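PDB 4L9A: AB hydrolase-1 domain-containing protein from Streptococcus mutans, which is an alpha/beta hydrolase that probably acts as a carboxylesterase, cleaving ester bonds. Local coordinates for residues A[147-152]-A[223-228]; A[181-184]-A[190-193]; A[265-268]-A[272-275]. One frame throughout, in Å; residues are numbered along the deposited sequence.

Contact 1. Residues A[147-152]-A[223-228]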
loop_
_atom_site.group_PDB
_atom_site.type_symbol
_atom_site.label_atom_id
_atom_site.label_comp_id
_atom_site.label_asym_id
_atom_site.label_seq_id
_atom_site.Cartn_x
_atom_site.Cartn_y
_atom_site.Cartn_z
HETATM N N MSE A 147 -11.691 -0.265 12.069
HETATM C CA MSE A 147 -11.651 -0.918 13.371
HETATM C C MSE A 147 -10.252 -0.907 13.987
HETATM O O MSE A 147 -10.069 -0.418 15.102
HETATM C CB MSE A 147 -12.156 -2.353 13.284
HETATM C CG MSE A 147 -12.323 -3.013 14.647
HETATM SE SE MSE A 147 -12.183 -4.956 14.521
HETATM C CE MSE A 147 -10.234 -5.104 14.560
ATOM N N ILE A 148 -9.272 -1.451 13.274
ATOM C CA ILE A 148 -7.921 -1.523 13.821
ATOM C C ILE A 148 -7.362 -0.110 14.011
ATOM O O ILE A 148 -6.639 0.159 14.965
ATOM C CB ILE A 148 -6.974 -2.401 12.955
ATOM C CG1 ILE A 148 -5.831 -2.982 13.797
ATOM C CG2 ILE A 148 -6.432 -1.622 11.759
ATOM C CD1 ILE A 148 -6.276 -3.989 14.811
ATOM N N TYR A 149 -7.723 0.800 13.113
ATOM C CA TYR A 149 -7.235 2.168 13.200
ATOM C C TYR A 149 -7.753 2.869 14.449
ATOM O O TYR A 149 -6.985 3.532 15.147
ATOM C CB TYR A 149 -7.607 2.982 11.955
ATOM C CG TYR A 149 -7.105 4.401 12.041
ATOM C CD1 TYR A 149 -5.809 4.719 11.662
ATOM C CD2 TYR A 149 -7.914 5.414 12.538
ATOM C CE1 TYR A 149 -5.340 6.010 11.751
ATOM C CE2 TYR A 149 -7.453 6.706 12.636
ATOM C CZ TYR A 149 -6.168 6.999 12.241
ATOM O OH TYR A 149 -5.709 8.288 12.333
ATOM N N ARG A 150 -9.048 2.726 14.726
ATOM C CA ARG A 150 -9.654 3.304 15.929
ATOM C C ARG A 150 -9.032 2.769 17.214
ATOM O O ARG A 150 -8.917 3.486 18.202
ATOM C CB ARG A 150 -11.164 3.043 15.970
ATOM C CG ARG A 150 -11.992 3.953 15.090
ATOM C CD ARG A 150 -13.481 3.674 15.226
ATOM N NE ARG A 150 -14.240 4.472 14.269
ATOM C CZ ARG A 150 -15.270 4.016 13.561
ATOM N NH1 ARG A 150 -15.897 4.817 12.708
ATOM N NH2 ARG A 150 -15.673 2.761 13.707
ATOM N N ALA A 151 -8.649 1.499 17.199
ATOM C CA ALA A 151 -8.041 0.881 18.368
ATOM C C ALA A 151 -6.552 1.211 18.435
ATOM O O ALA A 151 -6.005 1.491 19.504
ATOM C CB ALA A 151 -8.255 -0.620 18.333
ATOM N N GLY A 152 -5.904 1.175 17.277
ATOM C CA GLY A 152 -4.469 1.345 17.187
ATOM C C GLY A 152 -3.787 0.010 16.959
ATOM O O GLY A 152 -3.900 -0.895 17.786
ATOM N N GLU A 223 -14.600 11.707 8.664
ATOM C CA GLU A 223 -15.071 11.861 7.294
ATOM C C GLU A 223 -14.340 10.925 6.334
ATOM O O GLU A 223 -14.790 10.698 5.215
ATOM C CB GLU A 223 -14.914 13.309 6.839
ATOM C CG GLU A 223 -16.224 14.074 6.761
ATOM C CD GLU A 223 -17.326 13.278 6.086
ATOM O OE1 GLU A 223 -18.341 12.985 6.750
ATOM O OE2 GLU A 223 -17.176 12.945 4.893
ATOM N N ASP A 224 -13.214 10.381 6.781
ATOM C CA ASP A 224 -12.418 9.480 5.956
ATOM C C ASP A 224 -12.818 8.023 6.166
ATOM O O ASP A 224 -12.226 7.115 5.572
ATOM C CB ASP A 224 -10.935 9.653 6.282
ATOM C CG ASP A 224 -10.453 11.064 6.016
ATOM O OD1 ASP A 224 -10.749 11.581 4.918
ATOM O OD2 ASP A 224 -9.813 11.660 6.909
ATOM N N PHE A 225 -13.824 7.797 7.006
ATOM C CA PHE A 225 -14.184 6.435 7.388
ATOM C C PHE A 225 -15.574 6.025 6.906
ATOM O O PHE A 225 -16.173 5.086 7.444
ATOM C CB PHE A 225 -14.105 6.292 8.912
ATOM C CG PHE A 225 -12.742 6.548 9.477
ATOM C CD1 PHE A 225 -11.606 6.264 8.738
ATOM C CD2 PHE A 225 -12.595 7.089 10.743
ATOM C CE1 PHE A 225 -10.343 6.500 9.259
ATOM C CE2 PHE A 225 -11.337 7.328 11.263
ATOM C CZ PHE A 225 -10.211 7.032 10.519
ATOM N N LYS A 226 -16.083 6.717 5.891
ATOM C CA LYS A 226 -17.479 6.545 5.491
ATOM C C LYS A 226 -17.635 5.871 4.132
ATOM O O LYS A 226 -18.729 5.866 3.554
ATOM C CB LYS A 226 -18.207 7.892 5.482
ATOM C CG LYS A 226 -18.254 8.599 6.833
ATOM C CD LYS A 226 -19.026 9.922 6.750
ATOM C CE LYS A 226 -18.983 10.691 8.069
ATOM N NZ LYS A 226 -19.657 9.961 9.181
ATOM N N THR A 227 -16.544 5.298 3.633
ATOM C CA THR A 227 -16.509 4.736 2.291
ATOM C C THR A 227 -16.178 3.252 2.350
ATOM O O THR A 227 -15.194 2.856 2.970
ATOM C CB THR A 227 -15.423 5.434 1.435
ATOM O OG1 THR A 227 -15.579 6.858 1.517
ATOM C CG2 THR A 227 -15.503 4.999 -0.019
ATOM N N GLY A 228 -16.989 2.432 1.701
ATOM C CA GLY A 228 -16.651 1.031 1.527
ATOM C C GLY A 228 -16.393 0.779 0.054
ATOM O O GLY A 228 -16.563 1.677 -0.762
#
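With chi1 at 180°, Y149 throws its phenol ring straight off helix 146-151, CG opposite the backbone N, while F225 swings its ring beside its own backbone N (chi1 -61°) to come back at it. The two side chains cross at about a right angle. F225 leads with one corner: its CZ sits 3.5 Å from both CD2 and CE2 of Y149, so a single carbon straddles that ring bond. The ring centroids are 5.4 Å apart and the planes are inclined at 58°, an oblique meeting that is neither a parallel stack nor a T.

R150, one residue further along the helix, reaches toward the CB end of F225 with an extended chain. Its NH1 comes within 4.4 Å of F225 CB, a loose approach, and the same nitrogen has a long, weak ion pair with E222. F225 also meets the ring of F122, and Y149 touches L220.

The contact probably joins the start and end of the cap that alpha/beta hydrolases often insert here, between strands 134-141 and 235-239. No hydrogen bond links the two segments; between them the contact is mainly apolar, ring against ring, and the attraction chiefly van der Waals.

Contact 2. Residues A[181-184]-A[190-193]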
loop_
_atom_site.group_PDB
_atom_site.type_symbol
_atom_site.label_atom_id
_atom_site.label_comp_id
_atom_site.label_asym_id
_atom_site.label_seq_id
_atom_site.Cartn_x
_atom_site.Cartn_y
_atom_site.Cartn_z
ATOM N N LEU A 181 13.282 -9.726 8.310
ATOM C CA LEU A 181 12.123 -10.159 7.554
ATOM C C LEU A 181 12.377 -9.994 6.051
ATOM O O LEU A 181 12.190 -10.936 5.271
ATOM C CB LEU A 181 10.904 -9.343 7.991
ATOM C CG LEU A 181 9.535 -9.945 7.730
ATOM C CD1 LEU A 181 9.442 -11.299 8.406
ATOM C CD2 LEU A 181 8.433 -9.008 8.216
ATOM N N SER A 182 12.800 -8.796 5.649
ATOM C CA SER A 182 13.054 -8.513 4.232
ATOM C C SER A 182 14.202 -9.367 3.687
ATOM O O SER A 182 14.172 -9.808 2.532
ATOM C CB SER A 182 13.323 -7.016 4.002
ATOM O OG SER A 182 14.420 -6.561 4.778
ATOM N N ARG A 183 15.208 -9.598 4.528
ATOM C CA ARG A 183 16.347 -10.438 4.168
ATOM C C ARG A 183 15.899 -11.854 3.774
ATOM O O ARG A 183 16.457 -12.467 2.857
ATOM C CB ARG A 183 17.355 -10.497 5.324
ATOM C CG ARG A 183 18.787 -10.874 4.910
ATOM C CD ARG A 183 19.770 -10.734 6.076
ATOM N NE ARG A 183 20.830 -9.771 5.773
ATOM C CZ ARG A 183 21.060 -8.659 6.467
ATOM N NH1 ARG A 183 20.314 -8.357 7.526
ATOM N NH2 ARG A 183 22.044 -7.848 6.107
ATOM N N SER A 184 14.879 -12.368 4.453
ATOM C CA SER A 184 14.394 -13.719 4.184
ATOM C C SER A 184 13.575 -13.800 2.899
ATOM O O SER A 184 13.463 -14.863 2.299
ATOM C CB SER A 184 13.548 -14.220 5.359
ATOM O OG SER A 184 14.325 -14.310 6.543
ATOM N N GLN A 190 17.693 -7.161 -4.301
ATOM C CA GLN A 190 16.465 -6.419 -4.052
ATOM C C GLN A 190 16.361 -6.034 -2.585
ATOM O O GLN A 190 15.761 -5.020 -2.236
ATOM C CB GLN A 190 15.241 -7.189 -4.571
ATOM C CG GLN A 190 15.286 -7.312 -6.105
ATOM C CD GLN A 190 14.027 -7.871 -6.739
ATOM O OE1 GLN A 190 13.481 -8.890 -6.292
ATOM N NE2 GLN A 190 13.562 -7.207 -7.810
ATOM N N PHE A 191 16.984 -6.832 -1.731
ATOM C CA PHE A 191 17.163 -6.458 -0.335
ATOM C C PHE A 191 17.963 -5.157 -0.205
ATOM O O PHE A 191 17.496 -4.192 0.390
ATOM C CB PHE A 191 17.862 -7.587 0.404
ATOM C CG PHE A 191 18.261 -7.248 1.815
ATOM C CD1 PHE A 191 19.581 -6.969 2.124
ATOM C CD2 PHE A 191 17.324 -7.242 2.837
ATOM C CE1 PHE A 191 19.960 -6.672 3.427
ATOM C CE2 PHE A 191 17.694 -6.947 4.138
ATOM C CZ PHE A 191 19.013 -6.666 4.435
ATOM N N LYS A 192 19.173 -5.128 -0.759
ATOM C CA LYS A 192 19.995 -3.924 -0.644
ATOM C C LYS A 192 19.305 -2.715 -1.277
ATOM O O LYS A 192 19.390 -1.602 -0.764
ATOM C CB LYS A 192 21.397 -4.142 -1.223
ATOM C CG LYS A 192 22.334 -4.913 -0.297
ATOM C CD LYS A 192 23.757 -4.989 -0.859
ATOM C CE LYS A 192 24.663 -5.895 -0.027
ATOM N NZ LYS A 192 25.069 -5.273 1.258
ATOM N N GLN A 193 18.601 -2.936 -2.383
ATOM C CA GLN A 193 17.911 -1.842 -3.054
ATOM C C GLN A 193 16.778 -1.336 -2.145
ATOM O O GLN A 193 16.661 -0.141 -1.887
ATOM C CB GLN A 193 17.395 -2.284 -4.433
ATOM C CG GLN A 193 16.977 -1.127 -5.349
ATOM C CD GLN A 193 18.140 -0.186 -5.693
ATOM O OE1 GLN A 193 19.254 -0.633 -5.960
ATOM N NE2 GLN A 193 17.876 1.122 -5.681
#
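F191 points its ring from helix 188-206 at the neighbouring helix 171-185, where R183 and S182 meet it in different ways. R183 lies across one face of the ring: its CG stands 4.1 Å above the plane, displaced toward the rim, and the chain then bends at chi3 (-120°), bringing the guanidinium around the far end of the phenylalanine. Seen from the guanidinium, F191 CZ sits over the centre of the group, 3.5 Å from R183 CZ, while R183 NH2 comes to 3.6 Å from F191 CE1. The two planes are 46° apart, so the groups are tilted together rather than stacked flat.

S182 takes the edge instead. Its OG lies near the ring plane, 3.4 Å from F191 CE2, but its bonds lie elsewhere: it receives the indole N-H of W195, whose ring meets F191 edge-to-face, and its own proton points back to the carbonyl oxygens of L178 and K179, which at best share it.

The segments belong to a helical hairpin, probably part of the cap inserted after strand 134-141, in which the CA atoms of R183 and F191 are 6.1 Å apart. Chemically, the buried ring is held by an arginine above and a serine at its rim without any hydrogen bond between the segments; with OG already bonded, the S182 contact is probably plain van der Waals packing.

Contact 3. Residues A[265-268]-A[272-275]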
loop_
_atom_site.group_PDB
_atom_site.type_symbol
_atom_site.label_atom_id
_atom_site.label_comp_id
_atom_site.label_asym_id
_atom_site.label_seq_id
_atom_site.Cartn_x
_atom_site.Cartn_y
_atom_site.Cartn_z
ATOM N N GLY A 265 0.161 -16.459 5.929
ATOM C CA GLY A 265 1.257 -15.660 6.450
ATOM C C GLY A 265 1.464 -15.698 7.952
ATOM O O GLY A 265 0.573 -16.074 8.707
ATOM N N GLN A 266 2.658 -15.294 8.378
ATOM C CA GLN A 266 3.008 -15.261 9.791
ATOM C C GLN A 266 3.354 -13.851 10.251
ATOM O O GLN A 266 3.735 -13.642 11.399
ATOM C CB GLN A 266 4.191 -16.188 10.070
ATOM C CG GLN A 266 4.652 -16.979 8.867
ATOM C CD GLN A 266 3.878 -18.264 8.702
ATOM O OE1 GLN A 266 2.913 -18.514 9.424
ATOM N NE2 GLN A 266 4.294 -19.089 7.750
ATOM N N HIS A 267 3.226 -12.888 9.348
ATOM C CA HIS A 267 3.541 -11.504 9.667
ATOM C C HIS A 267 2.731 -10.528 8.816
ATOM O O HIS A 267 1.940 -10.932 7.968
ATOM C CB HIS A 267 5.037 -11.241 9.500
ATOM C CG HIS A 267 5.570 -11.630 8.157
ATOM N ND1 HIS A 267 5.480 -10.808 7.056
ATOM C CD2 HIS A 267 6.188 -12.757 7.736
ATOM C CE1 HIS A 267 6.024 -11.411 6.015
ATOM N NE2 HIS A 267 6.461 -12.595 6.401
ATOM N N HIS A 268 2.946 -9.241 9.054
ATOM C CA HIS A 268 2.162 -8.182 8.434
ATOM C C HIS A 268 2.535 -7.933 6.965
ATOM O O HIS A 268 1.765 -7.329 6.212
ATOM C CB HIS A 268 2.370 -6.910 9.264
ATOM C CG HIS A 268 1.560 -5.726 8.828
ATOM N ND1 HIS A 268 0.208 -5.791 8.560
ATOM C CD2 HIS A 268 1.905 -4.423 8.677
ATOM C CE1 HIS A 268 -0.236 -4.588 8.240
ATOM N NE2 HIS A 268 0.775 -3.736 8.312
ATOM N N TRP A 272 5.530 -9.172 0.745
ATOM C CA TRP A 272 6.893 -9.679 0.633
ATOM C C TRP A 272 6.966 -11.199 0.524
ATOM O O TRP A 272 7.759 -11.735 -0.254
ATOM C CB TRP A 272 7.710 -9.276 1.855
ATOM C CG TRP A 272 7.995 -7.812 1.952
ATOM C CD1 TRP A 272 7.652 -6.838 1.053
ATOM C CD2 TRP A 272 8.689 -7.153 3.019
ATOM N NE1 TRP A 272 8.086 -5.611 1.502
ATOM C CE2 TRP A 272 8.725 -5.777 2.704
ATOM C CE3 TRP A 272 9.278 -7.597 4.215
ATOM C CZ2 TRP A 272 9.346 -4.837 3.535
ATOM C CZ3 TRP A 272 9.897 -6.663 5.035
ATOM C CH2 TRP A 272 9.915 -5.295 4.693
ATOM N N SER A 273 6.158 -11.888 1.331
ATOM C CA SER A 273 6.346 -13.321 1.573
ATOM C C SER A 273 5.318 -14.252 0.911
ATOM O O SER A 273 5.547 -15.464 0.802
ATOM C CB SER A 273 6.336 -13.587 3.087
ATOM O OG SER A 273 5.102 -13.164 3.653
ATOM N N GLU A 274 4.177 -13.717 0.494
ATOM C CA GLU A 274 3.107 -14.594 0.013
ATOM C C GLU A 274 2.745 -14.355 -1.453
ATOM O O GLU A 274 1.585 -14.522 -1.845
ATOM C CB GLU A 274 1.873 -14.461 0.915
ATOM C CG GLU A 274 2.134 -14.794 2.387
ATOM C CD GLU A 274 2.629 -16.215 2.593
ATOM O OE1 GLU A 274 2.206 -17.115 1.837
ATOM O OE2 GLU A 274 3.452 -16.431 3.508
ATOM N N THR A 275 3.739 -14.001 -2.269
ATOM C CA THR A 275 3.460 -13.514 -3.624
ATOM C C THR A 275 3.068 -14.612 -4.615
ATOM O O THR A 275 2.403 -14.346 -5.614
ATOM C CB THR A 275 4.613 -12.622 -4.182
ATOM O OG1 THR A 275 5.820 -13.387 -4.283
ATOM C CG2 THR A 275 4.848 -11.460 -3.270
#
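S273 brings its side chain up to the imidazole of H267, with OG 3.1 Å from CE1 and equally 3.1 Å from NE2, opposite that bond of the ring and oblique to its plane. S273 CB follows at 3.5 Å from H267 NE2, so the whole short side chain rests against this end of the imidazole. Beside this pair, E274 runs back toward the loop: bent at chi2 (-60°), it lays its carboxylate along the backbone of G265, OE2 lying 3.8 Å from G265 CA.

The next shell fixes the imidazole. H267 holds CG between its backbone N and carbonyl carbon (chi1 54°), and ND1 accepts the backbone N-H of Y269, which limits rotation of the ring. The ring of H185 meets it at a shallow angle, and Y177 and L181 touch it as well. G265, with a positive phi of 87°, turns the chain immediately after C264, a residue that E274 also touches.

In the fold, this is the loop that leads from strand 260-263, at the edge of the central sheet, into helix 270-273. H267 and S273 both face helix 171-185, W272 packs on S182 of that helix, and T275 starts helix 275-287 while leaning on helix 60-63.

Overall arrangement
Contacts 2 and 3 adjoin, their centres 13 Å apart: S182 CB lies 3.6 Å from W272 CZ3, and L181 CD1 is likewise 3.6 Å from H267 CD2, so the 171-185 arm of the hairpin rests on both the loop after strand 260-263 and helix 270-273. Contact 1 lies across the chain's centre from contact 2, centres 31 Å apart, although 181-184 and 190-193 fall inside the chain loop it closes. Between contacts 1 and 3 the nearest atoms are about 8 Å apart. H268, in contact 3, follows the last strand, like the catalytic histidine of alpha/beta hydrolases; its hydrogen bond to E142, just after strand 134-141, is consistent with a catalytic His-acid pair.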